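Local coordinates for protein IG hypothetical 16092 (Bacillus cereus ATCC 14579, PDB 1YQH) that is of unknown function but, as a UPF0045 (DUF77) member of the thiamine-binding protein family, may bind thiamine or a related small molecule, at residues I31-Q36 and V61-Q66. Residues are numbered along the deposited sequence; the frame is centred on the assembly and turned at random.
Sequences IEVVQQ and VKRAQQ
V33 and A64 meet where helix 23-36 runs beside helix 54-70, the two helices that cover one face of the four-stranded antiparallel sheet in this ferredoxin-like alpha+beta fold. The small side chain of A64 lets the backbones come close, with 5.6 Å between V33 CA and A64 CA. Packing is tight at the centre of the interface: V33 CB lies 4.4 Å from A64 CB, and its two methyl groups rest against the backbone between R63 and A64. V33 CG2 comes within 3.8 Å of R63 O, while V33 CG1, 3.9 Å from A64 N, marks the change to the outer side. On the sheet side of this pair, A64 rests on F12 of strand 8-17, and V34 turns to F12, Y41 and L50, so the helix seam continues into the hydrophobic core. A67, one turn further along helix 54-70, also touches V33.

The outer side is looser and more polar. R63 is exposed, and its chain bends at chi3 (-69°), bringing the guanidinium back beside V33. Its charge is engaged within its own helix, where NE forms a salt bridge with D59. No hydrogen bond joins the two segments, so this part of the seam relies on apolar packing and on the oblique contact between arginine and valine. With V33 CG1 anti to the backbone N (chi1 171°), that methyl meets the guanidinium obliquely, V33 CG1 standing 3.6 Å from R63 NH1.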
loop_
_atom_site.group_PDB
_atom_site.type_symbol
_atom_site.label_atom_id
_atom_site.label_comp_id
_atom_site.label_asym_id
_atom_site.label_seq_id
_atom_site.Cartn_x
_atom_site.Cartn_y
_atom_site.Cartn_z
ATOM N N ILE A 31 -17.332 -3.093 5.129
ATOM C CA ILE A 31 -17.116 -2.904 6.573
ATOM C C ILE A 31 -18.056 -3.806 7.391
ATOM O O ILE A 31 -17.674 -4.308 8.454
ATOM C CB ILE A 31 -17.216 -1.410 6.967
ATOM C CG1 ILE A 31 -16.149 -0.585 6.226
ATOM C CG2 ILE A 31 -17.097 -1.238 8.493
ATOM C CD1 ILE A 31 -14.729 -0.999 6.510
ATOM N N GLU A 32 -19.264 -4.050 6.881
ATOM C CA GLU A 32 -20.197 -4.971 7.544
ATOM C C GLU A 32 -19.564 -6.357 7.730
ATOM O O GLU A 32 -19.725 -6.997 8.782
ATOM C CB GLU A 32 -21.499 -5.073 6.754
ATOM C CG GLU A 32 -22.587 -5.877 7.444
ATOM C CD GLU A 32 -23.883 -5.874 6.656
ATOM O OE1 GLU A 32 -24.904 -5.408 7.206
ATOM O OE2 GLU A 32 -23.874 -6.323 5.490
ATOM N N VAL A 33 -18.826 -6.820 6.724
ATOM C CA VAL A 33 -18.131 -8.103 6.845
ATOM C C VAL A 33 -17.177 -8.064 8.047
ATOM O O VAL A 33 -17.161 -8.992 8.860
ATOM C CB VAL A 33 -17.368 -8.469 5.556
ATOM C CG1 VAL A 33 -16.478 -9.695 5.778
ATOM C CG2 VAL A 33 -18.357 -8.711 4.403
ATOM N N VAL A 34 -16.418 -6.973 8.172
ATOM C CA VAL A 34 -15.493 -6.794 9.297
ATOM C C VAL A 34 -16.281 -6.793 10.607
ATOM O O VAL A 34 -15.928 -7.495 11.557
ATOM C CB VAL A 34 -14.691 -5.494 9.162
ATOM C CG1 VAL A 34 -13.829 -5.258 10.398
ATOM C CG2 VAL A 34 -13.820 -5.539 7.885
ATOM N N GLN A 35 -17.389 -6.060 10.619
ATOM C CA GLN A 35 -18.180 -5.900 11.848
ATOM C C GLN A 35 -18.744 -7.233 12.314
ATOM O O GLN A 35 -18.845 -7.487 13.523
ATOM C CB GLN A 35 -19.300 -4.887 11.627
ATOM C CG GLN A 35 -18.779 -3.430 11.483
ATOM C CD GLN A 35 -19.848 -2.439 11.044
ATOM O OE1 GLN A 35 -19.817 -1.256 11.423
ATOM N NE2 GLN A 35 -20.794 -2.908 10.258
ATOM N N GLN A 36 -19.121 -8.069 11.348
ATOM C CA GLN A 36 -19.736 -9.360 11.635
ATOM C C GLN A 36 -18.751 -10.502 11.899
ATOM O O GLN A 36 -19.184 -11.614 12.223
ATOM C CB GLN A 36 -20.684 -9.741 10.493
ATOM C CG GLN A 36 -21.856 -8.777 10.333
ATOM C CD GLN A 36 -22.722 -9.108 9.136
ATOM O OE1 GLN A 36 -22.273 -9.759 8.190
ATOM N NE2 GLN A 36 -23.969 -8.652 9.165
ATOM N N VAL A 61 -10.801 -10.168 4.648
ATOM C CA VAL A 61 -10.527 -9.269 3.536
ATOM C C VAL A 61 -11.140 -9.794 2.217
ATOM O O VAL A 61 -11.759 -9.039 1.456
ATOM C CB VAL A 61 -9.005 -9.020 3.385
ATOM C CG1 VAL A 61 -8.749 -8.101 2.165
ATOM C CG2 VAL A 61 -8.444 -8.366 4.655
ATOM N N LYS A 62 -10.952 -11.083 1.945
ATOM C CA LYS A 62 -11.538 -11.699 0.742
ATOM C C LYS A 62 -13.052 -11.522 0.710
ATOM O O LYS A 62 -13.636 -11.195 -0.324
ATOM C CB LYS A 62 -11.179 -13.184 0.680
ATOM C CG LYS A 62 -9.717 -13.400 0.349
ATOM C CD LYS A 62 -9.249 -14.798 0.719
ATOM C CE LYS A 62 -9.881 -15.839 -0.156
ATOM N NZ LYS A 62 -9.371 -17.218 0.161
ATOM N N ARG A 63 -13.690 -11.718 1.855
ATOM C CA ARG A 63 -15.141 -11.615 1.880
ATOM C C ARG A 63 -15.590 -10.165 1.786
ATOM O O ARG A 63 -16.663 -9.889 1.240
ATOM C CB ARG A 63 -15.725 -12.348 3.085
ATOM C CG ARG A 63 -15.608 -13.855 2.899
ATOM C CD ARG A 63 -16.300 -14.629 3.991
ATOM N NE ARG A 63 -15.599 -14.476 5.250
ATOM C CZ ARG A 63 -16.072 -13.763 6.257
ATOM N NH1 ARG A 63 -17.248 -13.177 6.134
ATOM N NH2 ARG A 63 -15.375 -13.650 7.378
ATOM N N ALA A 64 -14.749 -9.253 2.290
ATOM C CA ALA A 64 -15.024 -7.808 2.239
ATOM C C ALA A 64 -15.002 -7.348 0.796
ATOM O O ALA A 64 -15.914 -6.664 0.349
ATOM C CB ALA A 64 -13.989 -7.017 3.061
ATOM N N GLN A 65 -13.960 -7.732 0.054
ATOM C CA GLN A 65 -13.919 -7.339 -1.358
ATOM C C GLN A 65 -15.061 -7.992 -2.160
ATOM O O GLN A 65 -15.643 -7.357 -3.032
ATOM C CB GLN A 65 -12.527 -7.524 -1.983
ATOM C CG GLN A 65 -12.158 -8.906 -2.351
ATOM C CD GLN A 65 -10.792 -9.027 -3.059
ATOM O OE1 GLN A 65 -10.084 -8.043 -3.335
ATOM N NE2 GLN A 65 -10.428 -10.251 -3.347
ATOM N N GLN A 66 -15.416 -9.243 -1.838
ATOM C CA GLN A 66 -16.554 -9.870 -2.504
ATOM C C GLN A 66 -17.858 -9.151 -2.151
ATOM O O GLN A 66 -18.734 -9.008 -3.009
ATOM C CB GLN A 66 -16.653 -11.377 -2.190
ATOM C CG GLN A 66 -17.807 -12.075 -2.914
ATOM C CD GLN A 66 -17.686 -12.015 -4.420
ATOM O OE1 GLN A 66 -18.661 -11.728 -5.125
ATOM N NE2 GLN A 66 -16.495 -12.299 -4.930
#